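Local atomic coordinates of glutamine aminotransferase class-II domain protein (Ruegeria pomeroyi, PDB entry 3MDN), a protein that probably hydrolyses glutamine to release ammonia, as class-II glutamine amidotransferases of the Ntn-hydrolase superfamily do. Residues G118-E121 against A122-K125; T137-K140 against G141-S145. All coordinates share one frame; numbering follows the deposited sequence.

Contact 1: G118-E121 against A122-K125; sequences GGFE and AFRK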
ATOM      1  N   GLY D 118      27.356 -11.706  -6.104  1.00 21.13           N
ATOM      2  CA  GLY D 118      27.755 -12.154  -4.772  1.00 20.61           C
ATOM      3  C   GLY D 118      28.452 -11.086  -3.930  1.00 20.50           C
ATOM      4  O   GLY D 118      29.413 -10.481  -4.384  1.00 19.83           O
ATOM      5  N   GLY D 119      27.953 -10.867  -2.713  1.00 20.40           N
ATOM      6  CA  GLY D 119      28.556  -9.962  -1.738  1.00 22.16           C
ATOM      7  C   GLY D 119      28.303  -8.501  -2.066  1.00 22.79           C
ATOM      8  O   GLY D 119      28.946  -7.615  -1.510  1.00 23.62           O
ATOM      9  N   PHE D 120      27.353  -8.256  -2.967  1.00 22.90           N
ATOM     10  CA  PHE D 120      27.118  -6.922  -3.515  1.00 23.27           C
ATOM     11  C   PHE D 120      27.115  -5.830  -2.444  1.00 24.10           C
ATOM     12  O   PHE D 120      27.763  -4.784  -2.596  1.00 23.61           O
ATOM     13  CB  PHE D 120      25.809  -6.924  -4.292  1.00 22.49           C
ATOM     14  CG  PHE D 120      25.466  -5.598  -4.921  1.00 23.81           C
ATOM     15  CD1 PHE D 120      26.132  -5.161  -6.063  1.00 23.07           C
ATOM     16  CD2 PHE D 120      24.440  -4.815  -4.396  1.00 20.95           C
ATOM     17  CE1 PHE D 120      25.793  -3.976  -6.653  1.00 21.77           C
ATOM     18  CE2 PHE D 120      24.090  -3.610  -4.997  1.00 20.47           C
ATOM     19  CZ  PHE D 120      24.779  -3.181  -6.108  1.00 19.88           C
ATOM     20  N   GLU D 121      26.410  -6.068  -1.341  1.00 25.27           N
ATOM     21  CA  GLU D 121      26.301  -5.015  -0.321  1.00 26.47           C
ATOM     22  C   GLU D 121      27.655  -4.551   0.200  1.00 25.91           C
ATOM     23  O   GLU D 121      27.796  -3.408   0.588  1.00 26.05           O
ATOM     24  CB  GLU D 121      25.364  -5.400   0.819  1.00 26.73           C
ATOM     25  CG  GLU D 121      23.925  -5.029   0.521  1.00 30.92           C
ATOM     26  CD  GLU D 121      23.664  -3.506   0.564  1.00 35.46           C
ATOM     27  OE1 GLU D 121      23.960  -2.854   1.602  1.00 36.22           O
ATOM     28  OE2 GLU D 121      23.151  -2.964  -0.449  1.00 37.02           O
ATOM     29  N   ALA D 122      28.663  -5.417   0.140  1.00 25.65           N
ATOM     30  CA  ALA D 122      29.993  -5.025   0.599  1.00 25.30           C
ATOM     31  C   ALA D 122      30.702  -4.058  -0.374  1.00 24.89           C
ATOM     32  O   ALA D 122      31.718  -3.462  -0.015  1.00 25.49           O
ATOM     33  CB  ALA D 122      30.856  -6.242   0.886  1.00 24.57           C
ATOM     34  N   PHE D 123      30.171  -3.881  -1.581  1.00 23.27           N
ATOM     35  CA  PHE D 123      30.806  -2.935  -2.508  1.00 23.02           C
ATOM     36  C   PHE D 123      29.823  -2.045  -3.261  1.00 23.04           C
ATOM     37  O   PHE D 123      30.120  -1.578  -4.362  1.00 22.74           O
ATOM     38  CB  PHE D 123      31.766  -3.655  -3.482  1.00 22.09           C
ATOM     39  CG  PHE D 123      31.110  -4.725  -4.346  1.00 20.90           C
ATOM     40  CD1 PHE D 123      31.097  -6.055  -3.947  1.00 17.91           C
ATOM     41  CD2 PHE D 123      30.553  -4.398  -5.578  1.00 18.10           C
ATOM     42  CE1 PHE D 123      30.517  -7.031  -4.748  1.00 17.92           C
ATOM     43  CE2 PHE D 123      29.995  -5.347  -6.377  1.00 18.80           C
ATOM     44  CZ  PHE D 123      29.970  -6.678  -5.969  1.00 18.53           C
ATOM     45  N   ARG D 124      28.647  -1.819  -2.675  1.00 23.09           N
ATOM     46  CA  ARG D 124      27.606  -1.116  -3.416  1.00 23.16           C
ATOM     47  C   ARG D 124      28.109   0.234  -3.909  1.00 22.04           C
ATOM     48  O   ARG D 124      27.807   0.630  -5.032  1.00 22.07           O
ATOM     49  CB  ARG D 124      26.311  -0.931  -2.617  1.00 23.13           C
ATOM     50  CG  ARG D 124      25.308  -0.043  -3.371  1.00 25.49           C
ATOM     51  CD  ARG D 124      23.869  -0.372  -3.054  1.00 26.55           C
ATOM     52  NE  ARG D 124      23.537   0.057  -1.718  1.00 28.36           N
ATOM     53  CZ  ARG D 124      23.073   1.263  -1.410  1.00 27.08           C
ATOM     54  NH1 ARG D 124      22.827   1.531  -0.154  1.00 27.25           N
ATOM     55  NH2 ARG D 124      22.865   2.187  -2.347  1.00 27.86           N
ATOM     56  N   LYS D 125      28.881   0.921  -3.076  1.00 21.13           N
ATOM     57  CA  LYS D 125      29.385   2.250  -3.423  1.00 21.09           C
ATOM     58  C   LYS D 125      30.156   2.249  -4.747  1.00 21.71           C
ATOM     59  O   LYS D 125      29.852   3.055  -5.634  1.00 21.28           O
ATOM     60  CB  LYS D 125      30.241   2.824  -2.294  1.00 20.63           C
ATOM     61  CG  LYS D 125      30.721   4.235  -2.548  1.00 19.67           C
ATOM     62  CD  LYS D 125      31.276   4.861  -1.276  1.00 17.54           C
ATOM     63  CE  LYS D 125      31.694   6.289  -1.512  1.00 15.62           C
ATOM     64  NZ  LYS D 125      32.450   6.766  -0.360  1.00 13.18           N
TER
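Phe120 and Phe123 meet in an offset edge-to-face pair, the edge of Phe120 turned toward the face of Phe123, with ring centroids 5.6 Å apart and planes at 75°. The backbone takes part too: Phe120 CA lies over the same Phe123 ring, 4.0 Å from its centroid, as a CH-pi contact, and Gly118 O lies in plane at the ring edge. Phe123 reaches back over residue 120 because its CG stands between the backbone N and the carbonyl carbon (chi1 59°). Two successive turns wind the chain toward the helix: Ala122 N donates to Gly119 O at 2.8 Å, and Phe123 N, at the N-cap position, donates to Phe120 O at 2.8 Å.

Arg124 can be followed outward. Its CB lies 4.1 Å from Phe120 O; CG and CD then pass the CE2 and CZ atoms of the Phe120 ring at a slant, CD 3.8 Å from Phe120 CE2. The chain bends at chi3, and NE meets Glu121 OE2 at 3.3 Å on the syn side of the carboxylate but tilted out of its plane, a long salt bridge with an N-H...O angle of 139°. Carboxylate and guanidinium lie nearly coplanar. Their stronger partners are on the second subunit: Arg124 NH1 donates to the carbonyl oxygen of its Arg139, and Glu121 OE1 bonds its Thr137. Arg124 NH2 makes a long, weak ion pair with Asp128.

The turn thus links strand 116-117 to helix 124-129. Phe123 packs on helix 161-179 through Leu175, Ser176 and His179, while Phe120 leans on Asp144 and Val147 of helix 144-154.

Contact 2: T137-K140 against G141-S145; sequences TYRK and GSTDS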
ATOM      1  N   THR D 137      20.860   9.559 -12.696  1.00 26.78           N
ATOM      2  CA  THR D 137      19.547  10.015 -12.315  1.00 27.14           C
ATOM      3  C   THR D 137      18.480   8.880 -12.250  1.00 27.09           C
ATOM      4  O   THR D 137      17.512   8.986 -11.516  1.00 26.62           O
ATOM      5  CB  THR D 137      19.082  11.130 -13.270  1.00 27.58           C
ATOM      6  OG1 THR D 137      17.825  11.623 -12.832  1.00 28.41           O
ATOM      7  CG2 THR D 137      18.942  10.590 -14.711  1.00 27.25           C
ATOM      8  N   TYR D 138      18.650   7.820 -13.031  1.00 27.32           N
ATOM      9  CA  TYR D 138      17.743   6.673 -12.983  1.00 28.31           C
ATOM     10  C   TYR D 138      18.005   5.719 -11.791  1.00 28.48           C
ATOM     11  O   TYR D 138      17.280   4.741 -11.616  1.00 29.26           O
ATOM     12  CB  TYR D 138      17.819   5.882 -14.301  1.00 28.06           C
ATOM     13  CG  TYR D 138      17.495   6.738 -15.507  1.00 29.33           C
ATOM     14  CD1 TYR D 138      18.482   7.127 -16.399  1.00 29.86           C
ATOM     15  CD2 TYR D 138      16.193   7.192 -15.735  1.00 29.91           C
ATOM     16  CE1 TYR D 138      18.174   7.938 -17.506  1.00 30.76           C
ATOM     17  CE2 TYR D 138      15.885   8.000 -16.828  1.00 29.82           C
ATOM     18  CZ  TYR D 138      16.874   8.357 -17.714  1.00 30.93           C
ATOM     19  OH  TYR D 138      16.578   9.174 -18.791  1.00 33.30           O
ATOM     20  N   ARG D 139      19.045   5.974 -10.998  1.00 27.95           N
ATOM     21  CA  ARG D 139      19.371   5.072  -9.897  1.00 28.05           C
ATOM     22  C   ARG D 139      18.478   5.455  -8.715  1.00 27.70           C
ATOM     23  O   ARG D 139      18.726   6.448  -8.067  1.00 26.47           O
ATOM     24  CB  ARG D 139      20.875   5.131  -9.564  1.00 28.41           C
ATOM     25  CG  ARG D 139      21.359   4.366  -8.297  1.00 29.94           C
ATOM     26  CD  ARG D 139      20.939   2.913  -8.289  1.00 26.61           C
ATOM     27  NE  ARG D 139      21.765   2.118  -7.383  1.00 27.67           N
ATOM     28  CZ  ARG D 139      21.515   0.861  -7.034  1.00 26.16           C
ATOM     29  NH1 ARG D 139      20.420   0.237  -7.480  1.00 25.91           N
ATOM     30  NH2 ARG D 139      22.350   0.228  -6.213  1.00 27.07           N
ATOM     31  N   LYS D 140      17.411   4.680  -8.486  1.00 27.78           N
ATOM     32  CA  LYS D 140      16.373   5.055  -7.487  1.00 28.34           C
ATOM     33  C   LYS D 140      16.381   4.184  -6.241  1.00 27.55           C
ATOM     34  O   LYS D 140      15.917   4.597  -5.211  1.00 27.57           O
ATOM     35  CB  LYS D 140      14.972   5.026  -8.117  1.00 28.80           C
ATOM     36  CG  LYS D 140      14.797   5.995  -9.289  1.00 30.36           C
ATOM     37  CD  LYS D 140      15.120   7.403  -8.803  1.00 31.89           C
ATOM     38  CE  LYS D 140      14.649   8.447  -9.799  1.00 36.01           C
ATOM     39  NZ  LYS D 140      15.098   9.805  -9.390  1.00 36.47           N
ATOM     40  N   GLY D 141      16.894   2.967  -6.338  1.00 27.72           N
ATOM     41  CA  GLY D 141      16.931   2.089  -5.167  1.00 26.95           C
ATOM     42  C   GLY D 141      18.337   1.589  -4.910  1.00 26.80           C
ATOM     43  O   GLY D 141      19.329   2.254  -5.256  1.00 26.00           O
ATOM     44  N   SER D 142      18.436   0.412  -4.309  1.00 25.61           N
ATOM     45  CA  SER D 142      19.730  -0.064  -3.903  1.00 25.69           C
ATOM     46  C   SER D 142      20.036  -1.482  -4.380  1.00 25.66           C
ATOM     47  O   SER D 142      20.978  -2.095  -3.887  1.00 26.52           O
ATOM     48  CB  SER D 142      19.900   0.066  -2.384  1.00 25.42           C
ATOM     49  OG  SER D 142      19.143  -0.917  -1.706  1.00 26.94           O
ATOM     50  N   THR D 143      19.285  -2.005  -5.347  1.00 25.16           N
ATOM     51  CA  THR D 143      19.574  -3.363  -5.816  1.00 25.21           C
ATOM     52  C   THR D 143      20.736  -3.501  -6.814  1.00 25.47           C
ATOM     53  O   THR D 143      21.097  -2.546  -7.533  1.00 25.75           O
ATOM     54  CB  THR D 143      18.336  -4.070  -6.457  1.00 25.58           C
ATOM     55  OG1 THR D 143      18.038  -3.497  -7.746  1.00 24.80           O
ATOM     56  CG2 THR D 143      17.139  -4.045  -5.523  1.00 23.41           C
ATOM     57  N   ASP D 144      21.267  -4.718  -6.888  1.00 25.00           N
ATOM     58  CA  ASP D 144      22.259  -5.091  -7.906  1.00 24.68           C
ATOM     59  C   ASP D 144      21.653  -5.170  -9.281  1.00 24.64           C
ATOM     60  O   ASP D 144      22.296  -4.828 -10.255  1.00 24.34           O
ATOM     61  CB  ASP D 144      22.972  -6.385  -7.561  1.00 23.50           C
ATOM     62  CG  ASP D 144      22.011  -7.538  -7.225  1.00 26.76           C
ATOM     63  OD1 ASP D 144      20.808  -7.487  -7.559  1.00 27.58           O
ATOM     64  OD2 ASP D 144      22.477  -8.533  -6.624  1.00 29.69           O
ATOM     65  N   SER D 145      20.406  -5.617  -9.358  1.00 25.12           N
ATOM     66  CA  SER D 145      19.700  -5.673 -10.635  1.00 25.68           C
ATOM     67  C   SER D 145      19.653  -4.317 -11.311  1.00 25.32           C
ATOM     68  O   SER D 145      19.851  -4.220 -12.516  1.00 25.78           O
ATOM     69  CB  SER D 145      18.272  -6.173 -10.422  1.00 25.64           C
ATOM     70  OG  SER D 145      18.297  -7.460  -9.835  1.00 28.37           O
TER
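The guanidinium of Arg139 reaches forward along the chain to the carbonyl oxygen of Thr143, which it grips with two bonds. NH1 gives the shorter, 2.9 Å to Thr143 O, arriving in the carbonyl plane on a lone pair, though the oxygen is tilted 27° from the guanidinium plane and the N-H...O angle is only 137°. NH2 adds a weak bond to Thr143 O at 3.3 Å.

This is the tight side. Gly141 O sits over one face of the guanidinium, 3.1 Å from Arg139 CZ, above the plane and so badly angled for the N-H groups, which point outward within it; Ser142 CA lies over that face too. A bend at chi2 (53°) in the Arg139 chain helps to lay the planar end against the following residues. The backbone of buried Gly141 is fixed in turn, its N donating to Glu146 OE1.

Lys140, on the exposed side, makes much looser contact. Its CB touches Gly141 N, but the rest of the chain turns back, where NZ makes a weak 3.3 Å bond to Thr137 O. It also packs on Ser142 of the second subunit.

Thr143 N-caps helix 144-154, its OG1 accepting from Glu146 N. Glu146 OE1 and Asp128 OD1 form salt bridges with Arg139 NH1 and NE respectively. The arginine is therefore held by two carboxylates as well as the Thr143 carbonyl, an arrangement that would balance its buried charge and fix the rotation of its guanidinium while binding the loop to the start of the helix.

Overall arrangement
Both contacts are local and lie in series. Contact 1 comes first, closing the turn between strand 116-117 and helix 124-129; the chain then passes through helix 133-136 before contact 2 closes the loop into helix 144-154. Neither encloses or crosses the other in sequence, yet their centres are about 13 Å apart and they touch: Arg124 CD packs 3.5 Å from Ser142 O, and Phe120 CE2 lies 3.6 Å from Asp144 N. The starts of helices 124-129 and 144-154 are thereby brought together, and contact 1 also ties the first of them to helix 161-179. Each segment pair also reaches the second subunit, so this helical region forms part of the subunit interface.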